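Local atomic coordinates of ferric iron-binding periplasmic protein (PDB entry 6J2S), a protein that probably binds ferric iron in the periplasm and delivers it to an ABC transporter for uptake, and here carries gallium in its metal site. Residues Asn8-Ala13 / Tyr57-Pro62; Ile96-Arg101 / Ser226-Leu231; Arg103-Asn108 / Val187-Ile192. One frame throughout, in Å; residues are numbered along the deposited sequence.

Contact 1: Asn8-Ala13 / Tyr57-Pro62; sequences NGQHAA and YTEESP. With GA (gallium (III) ion), chain D.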
# COMPACT_ATOMS: atom_id res chain seq x y z
N ASN A 8 -1.90 13.57 2.07
CA ASN A 8 -1.53 12.31 2.72
C ASN A 8 -2.56 11.25 2.35
O ASN A 8 -3.66 11.21 2.92
CB ASN A 8 -1.44 12.45 4.23
CG ASN A 8 -1.12 11.12 4.90
OD1 ASN A 8 -0.40 10.29 4.34
ND2 ASN A 8 -1.65 10.90 6.09
N GLY A 9 -2.20 10.40 1.39
CA GLY A 9 -2.95 9.18 1.14
C GLY A 9 -2.55 8.02 2.02
O GLY A 9 -3.25 7.00 2.05
N GLN A 10 -1.45 8.14 2.76
CA GLN A 10 -1.12 7.09 3.71
C GLN A 10 -2.06 7.17 4.90
O GLN A 10 -2.87 8.10 5.02
CB GLN A 10 0.33 7.19 4.17
CG GLN A 10 1.23 6.08 3.58
CD GLN A 10 1.19 4.78 4.38
OE1 GLN A 10 0.21 4.48 5.05
NE2 GLN A 10 2.28 4.02 4.32
N HIS A 11 -1.96 6.18 5.77
CA HIS A 11 -2.78 6.15 6.97
C HIS A 11 -2.50 7.38 7.82
O HIS A 11 -1.38 7.90 7.84
CB HIS A 11 -2.53 4.85 7.71
CG HIS A 11 -3.21 3.69 7.05
ND1 HIS A 11 -4.54 3.40 7.26
CD2 HIS A 11 -2.77 2.80 6.13
CE1 HIS A 11 -4.89 2.37 6.52
NE2 HIS A 11 -3.83 1.97 5.83
N ALA A 12 -3.54 7.87 8.51
CA ALA A 12 -3.48 9.23 9.07
C ALA A 12 -2.35 9.39 10.09
O ALA A 12 -1.63 10.39 10.05
CB ALA A 12 -4.83 9.61 9.68
N ALA A 13 -2.19 8.43 11.01
CA ALA A 13 -1.15 8.55 12.04
C ALA A 13 0.25 8.51 11.44
O ALA A 13 1.17 9.13 11.99
CB ALA A 13 -1.29 7.43 13.07
N TYR A 57 1.83 11.76 -0.79
CA TYR A 57 2.30 10.56 -0.11
C TYR A 57 1.17 9.55 -0.19
O TYR A 57 0.05 9.86 0.23
CB TYR A 57 2.63 10.92 1.34
CG TYR A 57 3.19 9.86 2.24
CD1 TYR A 57 3.92 8.79 1.75
CD2 TYR A 57 3.03 9.99 3.62
CE1 TYR A 57 4.46 7.83 2.63
CE2 TYR A 57 3.57 9.07 4.50
CZ TYR A 57 4.28 7.99 4.01
OH TYR A 57 4.79 7.08 4.92
N THR A 58 1.41 8.38 -0.80
CA THR A 58 0.35 7.42 -1.09
C THR A 58 0.64 6.08 -0.44
O THR A 58 1.80 5.74 -0.16
CB THR A 58 0.16 7.18 -2.60
OG1 THR A 58 1.35 6.58 -3.14
CG2 THR A 58 -0.12 8.49 -3.33
N GLU A 59 -0.41 5.30 -0.21
CA GLU A 59 -0.20 3.93 0.26
C GLU A 59 0.30 3.01 -0.84
O GLU A 59 0.94 1.98 -0.54
CB GLU A 59 -1.50 3.36 0.83
CG GLU A 59 -1.86 3.89 2.18
CD GLU A 59 -3.01 3.11 2.77
OE1 GLU A 59 -4.12 3.66 2.87
OE2 GLU A 59 -2.80 1.95 3.10
N GLU A 60 -0.02 3.31 -2.10
CA GLU A 60 0.26 2.42 -3.22
C GLU A 60 0.82 3.22 -4.38
O GLU A 60 0.69 4.45 -4.44
CB GLU A 60 -1.00 1.65 -3.66
CG GLU A 60 -1.92 1.18 -2.52
CD GLU A 60 -1.36 -0.01 -1.73
OE1 GLU A 60 -1.93 -0.32 -0.65
OE2 GLU A 60 -0.35 -0.61 -2.16
N SER A 61 1.42 2.51 -5.33
CA SER A 61 2.13 3.16 -6.42
C SER A 61 1.32 3.50 -7.68
O SER A 61 1.72 4.43 -8.39
CB SER A 61 3.36 2.33 -6.82
OG SER A 61 3.00 1.01 -7.20
N PRO A 62 0.20 2.83 -8.02
CA PRO A 62 -0.54 3.21 -9.26
C PRO A 62 -0.91 4.69 -9.33
O PRO A 62 -0.75 5.30 -10.40
CB PRO A 62 -1.79 2.31 -9.23
CG PRO A 62 -1.29 1.06 -8.55
CD PRO A 62 -0.28 1.54 -7.49
GA GA D . -4.03 0.66 4.17
O HOH W 1 5.10 4.89 3.60
O HOH W 2 -5.66 1.76 3.61
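Gln-10 lies across the ring of Tyr-57, and this half of the contact is closely packed. Its CG sits over one ring face, 3.8 Å from the centroid and shifted toward the CZ rim, a CH-pi contact. The backbones meet at a single parallel bridge, Asn-8 with Tyr-57, after which Gly-9 N donates to Tyr-57 O at 2.6 Å; Gln-10 N adds a weak, long bond to the same oxygen. A bend at chi2 (-85°) turns the Gln-10 amide off the ring and lays OE1 beside Glu-59 CG. That OE1 accepts from His-11 N at 2.8 Å, in the carbonyl plane on a lone pair, while NE2 bonds Glu-262 and a water shared with Tyr-57 OH. Gln-10 thereby fixes the backbone just ahead of helix 12-26, where His-11 is the N-cap residue.

The other half is more open: His-11 and Glu-59 are partly exposed and meet chiefly through the metal. Their ring and carboxylate planes are 57° apart; His-11 NE2 binds gallium at 2.1 Å and Glu-59 OE2 at 2.1 Å, and Tyr-195 and Tyr-196, at the start of helix 195-204, are also ligands. A coordinated water, its oxygen 2.0 Å from gallium, donates to Glu-59 OE1 at 2.6 Å. Arg-101 NH2 also bonds Glu-59 OE2. One carboxylate oxygen thus holds the metal and the other holds its water, an anionic, oxygen-rich arrangement suited to a trivalent ion and consistent with ferric iron using the same ligands.

Contact 2: Ile96-Arg101 / Ser226-Leu231; sequences IGITAR and SGAAVL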
# COMPACT_ATOMS: atom_id res chain seq x y z
N ILE A 96 9.13 8.22 -5.59
CA ILE A 96 10.04 7.28 -4.94
C ILE A 96 9.30 6.47 -3.89
O ILE A 96 8.41 6.99 -3.21
CB ILE A 96 11.25 8.03 -4.33
CG1 ILE A 96 12.36 7.06 -3.92
CG2 ILE A 96 10.83 8.91 -3.17
CD1 ILE A 96 13.71 7.74 -3.79
N GLY A 97 9.67 5.20 -3.76
CA GLY A 97 9.10 4.37 -2.72
C GLY A 97 9.60 4.80 -1.36
O GLY A 97 10.75 5.21 -1.20
N ILE A 98 8.72 4.70 -0.37
CA ILE A 98 9.04 5.07 1.01
C ILE A 98 9.04 3.85 1.93
O ILE A 98 10.02 3.60 2.65
CB ILE A 98 8.07 6.17 1.52
CG1 ILE A 98 8.12 7.39 0.58
CG2 ILE A 98 8.42 6.59 2.95
CD1 ILE A 98 9.47 8.11 0.54
N THR A 99 7.96 3.08 1.93
CA THR A 99 7.94 1.80 2.60
C THR A 99 7.25 0.79 1.69
O THR A 99 6.60 1.14 0.71
CB THR A 99 7.21 1.85 3.96
OG1 THR A 99 5.86 2.30 3.78
CG2 THR A 99 7.93 2.75 4.96
N ALA A 100 7.42 -0.49 2.01
CA ALA A 100 6.71 -1.55 1.31
C ALA A 100 5.79 -2.27 2.30
O ALA A 100 6.11 -2.39 3.48
CB ALA A 100 7.70 -2.54 0.66
N ARG A 101 4.62 -2.70 1.82
CA ARG A 101 3.72 -3.53 2.59
C ARG A 101 3.50 -4.81 1.79
O ARG A 101 3.91 -4.92 0.64
CB ARG A 101 2.38 -2.82 2.87
CG ARG A 101 1.68 -2.27 1.62
CD ARG A 101 2.08 -0.82 1.28
NE ARG A 101 1.71 0.12 2.33
CZ ARG A 101 0.47 0.51 2.60
NH1 ARG A 101 -0.57 0.05 1.90
NH2 ARG A 101 0.25 1.36 3.59
N SER A 226 4.43 1.93 -1.01
CA SER A 226 3.91 3.25 -0.70
C SER A 226 4.99 4.27 -1.06
O SER A 226 6.16 4.08 -0.71
CB SER A 226 3.56 3.32 0.79
OG SER A 226 3.59 4.66 1.28
N GLY A 227 4.60 5.35 -1.76
CA GLY A 227 5.57 6.25 -2.34
C GLY A 227 5.24 7.71 -2.11
O GLY A 227 4.18 8.05 -1.58
N ALA A 228 6.18 8.57 -2.53
CA ALA A 228 6.02 10.01 -2.37
C ALA A 228 6.53 10.72 -3.62
O ALA A 228 7.34 10.19 -4.38
CB ALA A 228 6.77 10.53 -1.13
N ALA A 229 6.05 11.95 -3.81
CA ALA A 229 6.43 12.76 -4.96
C ALA A 229 6.27 14.23 -4.61
O ALA A 229 5.41 14.61 -3.81
CB ALA A 229 5.60 12.44 -6.20
N VAL A 230 7.11 15.04 -5.24
CA VAL A 230 6.98 16.49 -5.22
C VAL A 230 6.13 16.92 -6.41
O VAL A 230 6.29 16.40 -7.53
CB VAL A 230 8.37 17.15 -5.28
CG1 VAL A 230 8.22 18.66 -5.37
CG2 VAL A 230 9.24 16.74 -4.07
N LEU A 231 5.25 17.89 -6.20
CA LEU A 231 4.42 18.42 -7.28
C LEU A 231 5.17 19.49 -8.08
O LEU A 231 5.81 20.37 -7.50
CB LEU A 231 3.12 19.01 -6.73
CG LEU A 231 1.96 18.08 -6.32
CD1 LEU A 231 1.70 17.04 -7.39
CD2 LEU A 231 2.28 17.43 -4.99
O HOH W 1 5.10 4.89 3.60
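Ser-226 O is gripped by two successive amides of the facing strand: Ile-98 N at 2.7 Å, with a straight N-H...O angle of 167°, and Thr-99 N through a weak bond of 3.3 Å. Two residues set against one make this a classic beta bulge, and the antiparallel register slips by a residue there. On one side of the bulge Ser-226 N returns a bond to Thr-99 O at 2.9 Å. On the other side Gly-97 and Gly-227 form a non-hydrogen-bonded pair whose CA atoms approach to 4.0 Å, and beyond them Ile-96 and Ala-228 exchange both backbone bonds, Ala-228 N reaching Ile-96 O at 2.8 Å. The short strand axes run at 146° to each other.

Ile-98 has CG1 opposite its carbonyl carbon (chi1 -56°), which brings that atom to 3.8 Å from Ala-228 CB; Met-247 of helix 237-247 packs on both residues. Thr-99 and Ser-226 extend to one face of the sheet, where a single water donates to Thr-99 OG1 at 2.7 Å and to Ser-226 OG at 2.8 Å. Each hydroxyl has a further partner, Glu-262 for Thr-99 and the carbonyl of Thr-58 for Ser-226.

Arg-101 folds back through bends at chi2 and chi3 until NE passes Ser-226 CB. Its guanidinium forms salt bridges with Glu-262 and Glu-60, while NH2 bonds Glu-59 OE2, a gallium ligand. The bulged strand pair therefore carries a second-shell arginine to the metal site, where its positive charge probably steadies the metal-bound carboxylate and offsets the gathered acidic groups.

Contact 3: Arg103-Asn108 / Val187-Ile192; sequences RVLAYN and VDMALI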
# COMPACT_ATOMS: atom_id res chain seq x y z
N ARG A 103 0.80 -8.34 0.98
CA ARG A 103 -0.48 -9.01 1.11
C ARG A 103 -0.35 -10.20 2.04
O ARG A 103 0.68 -10.88 2.05
CB ARG A 103 -0.97 -9.47 -0.26
CG ARG A 103 -1.12 -8.29 -1.22
CD ARG A 103 -2.20 -7.38 -0.69
NE ARG A 103 -3.51 -8.00 -0.82
CZ ARG A 103 -4.65 -7.43 -0.43
NH1 ARG A 103 -4.64 -6.22 0.12
NH2 ARG A 103 -5.81 -8.08 -0.62
N VAL A 104 -1.39 -10.44 2.84
CA VAL A 104 -1.43 -11.56 3.77
C VAL A 104 -2.84 -12.13 3.82
O VAL A 104 -3.81 -11.53 3.35
CB VAL A 104 -0.99 -11.16 5.20
CG1 VAL A 104 0.43 -10.65 5.23
CG2 VAL A 104 -1.95 -10.11 5.76
N LEU A 105 -2.94 -13.31 4.41
CA LEU A 105 -4.23 -13.94 4.68
C LEU A 105 -4.38 -13.98 6.20
O LEU A 105 -3.76 -14.80 6.87
CB LEU A 105 -4.27 -15.33 4.06
CG LEU A 105 -5.52 -16.12 4.36
CD1 LEU A 105 -6.71 -15.49 3.64
CD2 LEU A 105 -5.29 -17.57 3.94
N ALA A 106 -5.16 -13.06 6.75
CA ALA A 106 -5.41 -13.13 8.18
C ALA A 106 -6.44 -14.22 8.42
O ALA A 106 -7.35 -14.41 7.62
CB ALA A 106 -5.91 -11.78 8.72
N TYR A 107 -6.27 -14.98 9.50
CA TYR A 107 -7.25 -16.03 9.77
C TYR A 107 -7.44 -16.17 11.28
O TYR A 107 -6.61 -15.73 12.07
CB TYR A 107 -6.85 -17.37 9.15
CG TYR A 107 -5.62 -17.99 9.77
CD1 TYR A 107 -4.35 -17.51 9.47
CD2 TYR A 107 -5.73 -19.06 10.65
CE1 TYR A 107 -3.21 -18.07 10.04
CE2 TYR A 107 -4.59 -19.64 11.22
CZ TYR A 107 -3.34 -19.13 10.92
OH TYR A 107 -2.21 -19.69 11.49
N ASN A 108 -8.57 -16.78 11.65
CA ASN A 108 -8.90 -17.04 13.05
C ASN A 108 -8.75 -18.53 13.29
O ASN A 108 -9.55 -19.31 12.75
CB ASN A 108 -10.32 -16.57 13.37
CG ASN A 108 -10.63 -16.60 14.86
OD1 ASN A 108 -10.31 -17.57 15.54
ND2 ASN A 108 -11.23 -15.52 15.38
N VAL A 187 -15.89 -13.75 10.29
CA VAL A 187 -15.50 -14.46 9.08
C VAL A 187 -14.20 -15.20 9.39
O VAL A 187 -13.42 -14.76 10.24
CB VAL A 187 -15.38 -13.48 7.86
CG1 VAL A 187 -14.16 -12.56 7.99
CG2 VAL A 187 -15.38 -14.24 6.54
N ASP A 188 -13.98 -16.33 8.71
CA ASP A 188 -12.85 -17.19 9.09
C ASP A 188 -11.50 -16.59 8.71
O ASP A 188 -10.51 -16.81 9.42
CB ASP A 188 -12.98 -18.58 8.45
CG ASP A 188 -14.23 -19.35 8.91
OD1 ASP A 188 -14.50 -20.44 8.36
OD2 ASP A 188 -14.93 -18.87 9.83
N MET A 189 -11.44 -15.86 7.61
CA MET A 189 -10.19 -15.36 7.03
C MET A 189 -10.49 -14.08 6.27
O MET A 189 -11.64 -13.82 5.89
CB MET A 189 -9.56 -16.33 6.01
CG MET A 189 -9.56 -17.81 6.32
SD MET A 189 -9.04 -18.74 4.86
CE MET A 189 -10.50 -18.73 3.83
N ALA A 190 -9.44 -13.32 5.99
CA ALA A 190 -9.62 -12.18 5.09
C ALA A 190 -8.30 -11.79 4.45
O ALA A 190 -7.24 -11.92 5.06
CB ALA A 190 -10.23 -10.96 5.81
N LEU A 191 -8.39 -11.30 3.21
CA LEU A 191 -7.26 -10.78 2.46
C LEU A 191 -7.04 -9.31 2.82
O LEU A 191 -7.89 -8.47 2.51
CB LEU A 191 -7.52 -10.90 0.96
CG LEU A 191 -7.79 -12.29 0.38
CD1 LEU A 191 -8.21 -12.14 -1.08
CD2 LEU A 191 -6.54 -13.16 0.49
N ILE A 192 -5.90 -9.01 3.44
CA ILE A 192 -5.60 -7.64 3.85
C ILE A 192 -4.12 -7.37 3.63
O ILE A 192 -3.39 -8.20 3.06
CB ILE A 192 -6.00 -7.41 5.32
CG1 ILE A 192 -5.30 -8.43 6.23
CG2 ILE A 192 -7.53 -7.45 5.49
CD1 ILE A 192 -5.18 -7.97 7.70
O HOH W 3 -8.72 -7.31 0.24
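Ile-192 packs against two residues of the facing strand, Val-104 and Ala-106, and has the largest surface buried here. Its CG1 meets Val-104 CG2 at 3.8 Å, the two side chains crossing at a slant, and its extended chain carries CD1 on to Ala-106 CB at 4.0 Å. The backbones of Val-104 and Ile-192 form a hydrogen-bonded antiparallel pair, with Val-104 N 3.0 Å from Ile-192 O.

Leu-105 works on the opposite face of the sheet. With CG opposite its backbone N (chi1 176°), its CD1 drops between Met-189 CB, 3.8 Å away, and Leu-191 CD2, 3.9 Å away.

Arg-103, well inside strand 96-107, curls over the partner's backbone, its guanidinium face lying above Ile-192 O. NH2 donates to a water at the group's edge, 3.1 Å off, and that water donates in turn to Leu-191 O; NH1 bonds Asn-193.

Far from being an edge, this pair is interior to the sheet: strand 210-212 lies beyond 103-107, strand 133-135 beyond 189-192. Helix 175-183 covers Ala-190 and Ile-192, while helix 140-153 packs against Arg-103.

Contacts 1 and 2 are neighbours, their centres 8 Å apart; they join where Thr-58 bonds Ser-226 and Gly-227, and they share a water. The centre of contact 3 is about 22 Å from that of contact 1 and about 26 Å from that of contact 2, on the opposite side of the chain's centre from contact 2. Contact 1 closes first; contact 2 then opens, and contact 3 is nested within its loop. The long strand 96-107 serves contacts 2 and 3, running from its pairing with 223-230 to that with 189-193 and so linking the two regions. This is consistent with the two-lobed fold of periplasmic binding proteins, with linking strands running past a metal site in the cleft.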